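Local coordinates for protein phosphoribosylaminoimidazole carboxylase, ATPase subunit (Bacillus anthracis, PDB 3V4S) that probably uses ATP and bicarbonate to carboxylate aminoimidazole ribonucleotide to its N5-carboxy form, a step of purine biosynthesis, as an ATP-grasp enzyme, at residues Lys189-Glu194 / Phe263-Gly268; Gln239-Tyr244 / Gly268-Asn273. All coordinates share one frame; numbering follows the deposited sequence.

Both contacts lie in the ATP-grasp part of the chain. Coming from the N terminus, 189-194 leaves strand 185-189 and leads into strand 195-203; its partner, 263-268, arrives only after 68 further residues, and contact 1 closes that long loop. Helix 235-251 falls within it, and its 239-244 turns meet 268-273 across 23 residues in contact 2. The two closures cross, since their segments alternate along the chain; G268 belongs to both. Neighbouring antiparallel strands 256-264 and 270-276 join them, with F263 N 2.7 Å from Y271 O. Contact 1 ties the ATP-binding connection to this hairpin, and contact 2 ties a helix to it.

Contact 1: residues Lys189-Glu194 / Phe263-Gly268; sequences KWVPFE and FATADG. With ATP (adenosine-5'-triphosphate), chain F.
F193 and F263 form a strongly slipped, near-parallel pair next to the adenine of ATP, F263 against the base's face and F193 beside N3, where the connection between the two sheets of an ATP-grasp fold meets the last part of strand 256-264. The ring planes are 15° from parallel but slid apart, so they barely overlap, with centroids 4.7 Å apart. F193 CD1 lies over one face of F263, 3.5 Å from its CD2. F193 reaches this place with CG lodged between its backbone N and carbonyl carbon (chi1 59°), and its CE1 then brings the ring edge to N3 of ATP. F263 swings its CG beside its own backbone N; CE1 and CZ, at the far end of the ring, come up against the adenine, CZ lying 3.7 Å from C4 of ATP. V191 sets its CB and CG2 against CD1 of F263, while its CG1 meets the methyl CG2 of T265, the two side chains crossing at about a right angle.

W190 lays one face over C2 of ATP. The adenine is thus held between W190 and F263, and its polar edge is read by main chain: V191 N donates to N1 of ATP in an almost straight bond (175°), and N6 donates to K189 O. E196 and K153 are among the further residues that hydrogen-bond the nucleotide.

Farther from the nucleotide, E194 N donates to A264 O within the carbonyl plane, modelled at 2.5 Å, a length probably too short to take literally. P192, centre of an inverse gamma turn, faces the type I turn from T265 to G268. Water bridges the two turns, donating to P192 O and accepting from A266 N, at 2.7 Å each.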
loop_
_atom_site.group_PDB
_atom_site.type_symbol
_atom_site.label_atom_id
_atom_site.label_comp_id
_atom_site.label_asym_id
_atom_site.label_seq_id
_atom_site.Cartn_x
_atom_site.Cartn_y
_atom_site.Cartn_z
ATOM N N LYS B 189 13.425 36.424 -12.707
ATOM C CA LYS B 189 13.598 37.118 -11.433
ATOM C C LYS B 189 13.581 36.152 -10.251
ATOM O O LYS B 189 12.833 35.161 -10.248
ATOM C CB LYS B 189 12.511 38.173 -11.253
ATOM C CG LYS B 189 12.722 39.398 -12.125
ATOM C CD LYS B 189 11.663 40.459 -11.866
ATOM C CE LYS B 189 11.861 41.668 -12.775
ATOM N NZ LYS B 189 10.718 42.624 -12.666
ATOM N N TRP B 190 14.440 36.430 -9.280
ATOM C CA TRP B 190 14.404 35.780 -7.980
ATOM C C TRP B 190 13.103 36.104 -7.282
ATOM O O TRP B 190 12.631 37.247 -7.320
ATOM C CB TRP B 190 15.569 36.267 -7.151
ATOM C CG TRP B 190 15.649 35.655 -5.779
ATOM C CD1 TRP B 190 15.164 36.180 -4.584
ATOM C CD2 TRP B 190 16.264 34.374 -5.414
ATOM N NE1 TRP B 190 15.429 35.331 -3.534
ATOM C CE2 TRP B 190 16.088 34.230 -3.965
ATOM C CE3 TRP B 190 16.914 33.371 -6.115
ATOM C CZ2 TRP B 190 16.555 33.124 -3.275
ATOM C CZ3 TRP B 190 17.378 32.258 -5.411
ATOM C CH2 TRP B 190 17.203 32.139 -4.025
ATOM N N VAL B 191 12.491 35.094 -6.673
ATOM C CA VAL B 191 11.263 35.297 -5.911
ATOM C C VAL B 191 11.612 35.136 -4.432
ATOM O O VAL B 191 12.080 34.072 -4.018
ATOM C CB VAL B 191 10.141 34.335 -6.344
ATOM C CG1 VAL B 191 8.891 34.557 -5.503
ATOM C CG2 VAL B 191 9.818 34.517 -7.818
ATOM N N PRO B 192 11.423 36.205 -3.629
ATOM C CA PRO B 192 11.785 36.103 -2.221
ATOM C C PRO B 192 10.661 35.464 -1.386
ATOM O O PRO B 192 10.166 36.078 -0.455
ATOM C CB PRO B 192 12.023 37.573 -1.821
ATOM C CG PRO B 192 11.126 38.366 -2.733
ATOM C CD PRO B 192 10.834 37.521 -3.957
ATOM N N PHE B 193 10.286 34.229 -1.717
ATOM C CA PHE B 193 9.178 33.523 -1.065
ATOM C C PHE B 193 9.385 33.264 0.436
ATOM O O PHE B 193 10.516 33.241 0.929
ATOM C CB PHE B 193 8.894 32.200 -1.791
ATOM C CG PHE B 193 10.073 31.257 -1.840
ATOM C CD1 PHE B 193 10.834 31.131 -3.001
ATOM C CD2 PHE B 193 10.427 30.491 -0.729
ATOM C CE1 PHE B 193 11.907 30.253 -3.056
ATOM C CE2 PHE B 193 11.506 29.624 -0.774
ATOM C CZ PHE B 193 12.247 29.502 -1.947
ATOM N N GLU B 194 8.287 33.058 1.158
ATOM C CA GLU B 194 8.377 32.716 2.570
ATOM C C GLU B 194 8.493 31.192 2.677
ATOM O O GLU B 194 9.263 30.669 3.482
ATOM C CB GLU B 194 7.141 33.226 3.317
ATOM C CG GLU B 194 7.452 33.874 4.658
ATOM C CD GLU B 194 6.244 33.947 5.596
ATOM O OE1 GLU B 194 5.116 34.265 5.142
ATOM O OE2 GLU B 194 6.426 33.686 6.808
ATOM N N PHE B 263 5.677 29.132 -5.164
ATOM C CA PHE B 263 6.405 29.972 -4.239
ATOM C C PHE B 263 5.381 30.837 -3.525
ATOM O O PHE B 263 4.569 31.489 -4.179
ATOM C CB PHE B 263 7.412 30.869 -4.970
ATOM C CG PHE B 263 8.551 30.128 -5.638
ATOM C CD1 PHE B 263 9.086 30.599 -6.832
ATOM C CD2 PHE B 263 9.102 28.977 -5.073
ATOM C CE1 PHE B 263 10.142 29.935 -7.456
ATOM C CE2 PHE B 263 10.155 28.310 -5.695
ATOM C CZ PHE B 263 10.674 28.794 -6.889
ATOM N N ALA B 264 5.406 30.837 -2.193
ATOM C CA ALA B 264 4.458 31.658 -1.446
ATOM C C ALA B 264 5.168 32.839 -0.779
ATOM O O ALA B 264 6.084 32.654 0.018
ATOM C CB ALA B 264 3.685 30.817 -0.445
ATOM N N THR B 265 4.771 34.055 -1.153
ATOM C CA THR B 265 5.435 35.263 -0.640
ATOM C C THR B 265 4.763 35.792 0.642
ATOM O O THR B 265 3.606 35.475 0.916
ATOM C CB THR B 265 5.594 36.362 -1.725
ATOM O OG1 THR B 265 4.442 36.386 -2.574
ATOM C CG2 THR B 265 6.823 36.081 -2.596
ATOM N N ALA B 266 5.507 36.576 1.429
ATOM C CA ALA B 266 5.045 37.047 2.753
ATOM C C ALA B 266 3.707 37.795 2.707
ATOM O O ALA B 266 3.016 37.904 3.721
ATOM C CB ALA B 266 6.114 37.903 3.425
ATOM N N ASP B 267 3.341 38.294 1.530
ATOM C CA ASP B 267 2.074 38.999 1.359
ATOM C C ASP B 267 0.953 38.084 0.855
ATOM O O ASP B 267 -0.118 38.555 0.476
ATOM C CB ASP B 267 2.256 40.212 0.438
ATOM C CG ASP B 267 2.632 39.822 -0.975
ATOM O OD1 ASP B 267 3.288 38.777 -1.168
ATOM O OD2 ASP B 267 2.272 40.571 -1.901
ATOM N N GLY B 268 1.203 36.777 0.852
ATOM C CA GLY B 268 0.186 35.800 0.463
ATOM C C GLY B 268 -0.012 35.631 -1.032
ATOM O O GLY B 268 -1.015 35.073 -1.467
HETATM P PG ATP F . 13.430 19.519 -9.837
HETATM O O1G ATP F . 12.188 19.758 -9.015
HETATM O O2G ATP F . 14.430 18.550 -9.242
HETATM O O3G ATP F . 13.145 19.273 -11.293
HETATM P PB ATP F . 14.745 21.833 -10.999
HETATM O O1B ATP F . 16.102 21.310 -11.372
HETATM O O2B ATP F . 13.707 22.043 -12.056
HETATM O O3B ATP F . 14.178 20.969 -9.738
HETATM P PA ATP F . 13.772 24.313 -9.930
HETATM O O1A ATP F . 12.610 23.524 -9.370
HETATM O O2A ATP F . 13.524 25.342 -11.003
HETATM O O3A ATP F . 14.965 23.308 -10.376
HETATM O "O5'" ATP F . 14.510 25.032 -8.710
HETATM C "C5'" ATP F . 15.026 24.247 -7.637
HETATM C "C4'" ATP F . 14.922 25.120 -6.396
HETATM O "O4'" ATP F . 15.660 26.343 -6.588
HETATM C "C3'" ATP F . 13.489 25.564 -6.115
HETATM O "O3'" ATP F . 12.676 24.578 -5.455
HETATM C "C2'" ATP F . 13.719 26.851 -5.335
HETATM O "O2'" ATP F . 13.987 26.577 -3.957
HETATM C "C1'" ATP F . 14.969 27.448 -5.991
HETATM N N9 ATP F . 14.525 28.419 -7.026
HETATM C C8 ATP F . 14.340 28.165 -8.343
HETATM N N7 ATP F . 13.893 29.272 -8.991
HETATM C C5 ATP F . 13.800 30.270 -8.086
HETATM C C6 ATP F . 13.407 31.701 -8.087
HETATM N N6 ATP F . 13.016 32.332 -9.221
HETATM N N1 ATP F . 13.455 32.373 -6.908
HETATM C C2 ATP F . 13.843 31.789 -5.755
HETATM N N3 ATP F . 14.205 30.499 -5.685
HETATM C C4 ATP F . 14.213 29.701 -6.790
HETATM O O HOH W 1 8.156 36.621 1.293
#

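Contact 2: residues Gln239-Tyr244 / Gly268-Asn273; sequences QKAIAY and GEIYIN. With ATP (adenosine-5'-triphosphate), chain F.
Y244 and I270 lie alongside one another, pointing opposite ways, where helix 235-251 packs on strand 270-276, an edge strand, within this chain, of the large antiparallel sheet in the ATP-grasp fold. The short axes run 10.1 Å apart and cross at -42°, leaving room for one layer of side chains. I270 divides its branches between two helix residues one turn apart. CG2 comes 3.5 Å from Y244 CE1, whereas CD1, carried by a CG1 beside the backbone N (chi1 -75°), reaches the backbone N and CB of A241. The Y244 ring turns its edge to the strand, with I270 O in the ring plane, 3.5 Å from CE1. I272 adds its CD1 against CD1 of Y244, and M262 of the neighbouring strand also touches Y244, I270 and I272.

K240 starts out extended, passes I270 CD1 with its CD, then bends at chi3 (-91°) to bring NZ to G268 O. The hydrogen bond is modelled at 2.5 Å, so its exact length is doubtful, and the ammonium sits tilted from the carbonyl plane; E269 OE2 offers only a long salt bridge. Farther along the strand, N273 ND2 donates to O1A of ATP and to E261. A water joins helix to strand, accepting from I270 N and lying 2.7 Å from Y244 OH.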
loop_
_atom_site.group_PDB
_atom_site.type_symbol
_atom_site.label_atom_id
_atom_site.label_comp_id
_atom_site.label_asym_id
_atom_site.label_seq_id
_atom_site.Cartn_x
_atom_site.Cartn_y
_atom_site.Cartn_z
ATOM N N GLN B 239 -6.437 27.448 0.083
ATOM C CA GLN B 239 -7.553 27.577 -0.856
ATOM C C GLN B 239 -7.076 28.186 -2.176
ATOM O O GLN B 239 -7.555 27.815 -3.265
ATOM C CB GLN B 239 -8.691 28.428 -0.254
ATOM C CG GLN B 239 -9.285 27.866 1.039
ATOM C CD GLN B 239 -10.254 28.839 1.728
ATOM O OE1 GLN B 239 -10.054 30.057 1.714
ATOM N NE2 GLN B 239 -11.308 28.296 2.330
ATOM N N LYS B 240 -6.127 29.112 -2.077
ATOM C CA LYS B 240 -5.564 29.738 -3.267
ATOM C C LYS B 240 -4.707 28.731 -4.045
ATOM O O LYS B 240 -4.912 28.530 -5.242
ATOM C CB LYS B 240 -4.750 30.981 -2.924
ATOM C CG LYS B 240 -4.495 31.838 -4.162
ATOM C CD LYS B 240 -3.404 32.866 -3.945
ATOM C CE LYS B 240 -3.971 34.181 -3.451
ATOM N NZ LYS B 240 -2.836 35.110 -3.218
ATOM N N ALA B 241 -3.765 28.094 -3.354
ATOM C CA ALA B 241 -2.953 27.031 -3.967
ATOM C C ALA B 241 -3.830 25.976 -4.661
ATOM O O ALA B 241 -3.607 25.647 -5.834
ATOM C CB ALA B 241 -2.034 26.403 -2.930
ATOM N N ILE B 242 -4.862 25.494 -3.957
ATOM C CA ILE B 242 -5.801 24.510 -4.506
ATOM C C ILE B 242 -6.567 25.015 -5.747
ATOM O O ILE B 242 -6.651 24.301 -6.765
ATOM C CB ILE B 242 -6.764 23.964 -3.409
ATOM C CG1 ILE B 242 -5.982 23.081 -2.424
ATOM C CG2 ILE B 242 -7.897 23.150 -4.025
ATOM C CD1 ILE B 242 -6.644 22.907 -1.070
ATOM N N ALA B 243 -7.137 26.225 -5.662
ATOM C CA ALA B 243 -7.783 26.865 -6.811
ATOM C C ALA B 243 -6.836 26.943 -8.023
ATOM O O ALA B 243 -7.234 26.607 -9.137
ATOM C CB ALA B 243 -8.291 28.259 -6.436
ATOM N N TYR B 244 -5.592 27.364 -7.781
ATOM C CA TYR B 244 -4.559 27.459 -8.840
ATOM C C TYR B 244 -4.359 26.114 -9.545
ATOM O O TYR B 244 -4.310 26.060 -10.773
ATOM C CB TYR B 244 -3.230 27.964 -8.261
ATOM C CG TYR B 244 -3.095 29.472 -8.050
ATOM C CD1 TYR B 244 -1.831 30.063 -7.971
ATOM C CD2 TYR B 244 -4.214 30.303 -7.918
ATOM C CE1 TYR B 244 -1.680 31.431 -7.778
ATOM C CE2 TYR B 244 -4.072 31.676 -7.721
ATOM C CZ TYR B 244 -2.802 32.235 -7.653
ATOM O OH TYR B 244 -2.639 33.593 -7.447
ATOM N N GLY B 268 1.203 36.777 0.852
ATOM C CA GLY B 268 0.186 35.800 0.463
ATOM C C GLY B 268 -0.012 35.631 -1.032
ATOM O O GLY B 268 -1.015 35.073 -1.467
ATOM N N GLU B 269 0.936 36.118 -1.823
ATOM C CA GLU B 269 0.924 35.885 -3.267
ATOM C C GLU B 269 1.581 34.536 -3.595
ATOM O O GLU B 269 2.520 34.116 -2.909
ATOM C CB GLU B 269 1.647 37.021 -3.989
ATOM C CG GLU B 269 0.865 38.328 -4.036
ATOM C CD GLU B 269 -0.184 38.337 -5.131
ATOM O OE1 GLU B 269 0.195 38.226 -6.318
ATOM O OE2 GLU B 269 -1.386 38.457 -4.809
ATOM N N ILE B 270 1.073 33.860 -4.625
ATOM C CA ILE B 270 1.640 32.589 -5.093
ATOM C C ILE B 270 2.164 32.678 -6.543
ATOM O O ILE B 270 1.427 33.065 -7.461
ATOM C CB ILE B 270 0.614 31.430 -4.980
ATOM C CG1 ILE B 270 0.450 30.996 -3.517
ATOM C CG2 ILE B 270 1.034 30.246 -5.837
ATOM C CD1 ILE B 270 -0.741 30.088 -3.275
ATOM N N TYR B 271 3.439 32.320 -6.720
ATOM C CA TYR B 271 4.062 32.186 -8.039
ATOM C C TYR B 271 4.208 30.711 -8.401
ATOM O O TYR B 271 4.640 29.915 -7.566
ATOM C CB TYR B 271 5.437 32.857 -8.040
ATOM C CG TYR B 271 5.346 34.354 -7.893
ATOM C CD1 TYR B 271 5.459 34.957 -6.636
ATOM C CD2 TYR B 271 5.103 35.168 -9.002
ATOM C CE1 TYR B 271 5.352 36.334 -6.491
ATOM C CE2 TYR B 271 4.993 36.549 -8.870
ATOM C CZ TYR B 271 5.120 37.123 -7.612
ATOM O OH TYR B 271 5.018 38.486 -7.465
ATOM N N ILE B 272 3.817 30.354 -9.623
ATOM C CA ILE B 272 4.020 29.009 -10.123
ATOM C C ILE B 272 5.481 28.870 -10.555
ATOM O O ILE B 272 5.966 29.659 -11.383
ATOM C CB ILE B 272 3.091 28.672 -11.303
ATOM C CG1 ILE B 272 1.622 29.024 -10.993
ATOM C CG2 ILE B 272 3.199 27.191 -11.637
ATOM C CD1 ILE B 272 1.066 28.392 -9.725
ATOM N N ASN B 273 6.180 27.893 -9.978
ATOM C CA ASN B 273 7.595 27.658 -10.285
ATOM C C ASN B 273 7.749 26.718 -11.475
ATOM O O ASN B 273 8.477 27.033 -12.435
ATOM C CB ASN B 273 8.358 27.129 -9.060
ATOM C CG ASN B 273 9.805 26.741 -9.379
ATOM O OD1 ASN B 273 10.556 27.515 -9.963
ATOM N ND2 ASN B 273 10.207 25.555 -8.950
HETATM P PG ATP F . 13.430 19.519 -9.837
HETATM O O1G ATP F . 12.188 19.758 -9.015
HETATM O O2G ATP F . 14.430 18.550 -9.242
HETATM O O3G ATP F . 13.145 19.273 -11.293
HETATM P PB ATP F . 14.745 21.833 -10.999
HETATM O O1B ATP F . 16.102 21.310 -11.372
HETATM O O2B ATP F . 13.707 22.043 -12.056
HETATM O O3B ATP F . 14.178 20.969 -9.738
HETATM P PA ATP F . 13.772 24.313 -9.930
HETATM O O1A ATP F . 12.610 23.524 -9.370
HETATM O O2A ATP F . 13.524 25.342 -11.003
HETATM O O3A ATP F . 14.965 23.308 -10.376
HETATM O "O5'" ATP F . 14.510 25.032 -8.710
HETATM C "C5'" ATP F . 15.026 24.247 -7.637
HETATM C "C4'" ATP F . 14.922 25.120 -6.396
HETATM O "O4'" ATP F . 15.660 26.343 -6.588
HETATM C "C3'" ATP F . 13.489 25.564 -6.115
HETATM O "O3'" ATP F . 12.676 24.578 -5.455
HETATM C "C2'" ATP F . 13.719 26.851 -5.335
HETATM O "O2'" ATP F . 13.987 26.577 -3.957
HETATM C "C1'" ATP F . 14.969 27.448 -5.991
HETATM N N9 ATP F . 14.525 28.419 -7.026
HETATM C C8 ATP F . 14.340 28.165 -8.343
HETATM N N7 ATP F . 13.893 29.272 -8.991
HETATM C C5 ATP F . 13.800 30.270 -8.086
HETATM C C6 ATP F . 13.407 31.701 -8.087
HETATM N N6 ATP F . 13.016 32.332 -9.221
HETATM N N1 ATP F . 13.455 32.373 -6.908
HETATM C C2 ATP F . 13.843 31.789 -5.755
HETATM N N3 ATP F . 14.205 30.499 -5.685
HETATM C C4 ATP F . 14.213 29.701 -6.790
HETATM O O HOH W 2 -0.976 35.053 -5.975
#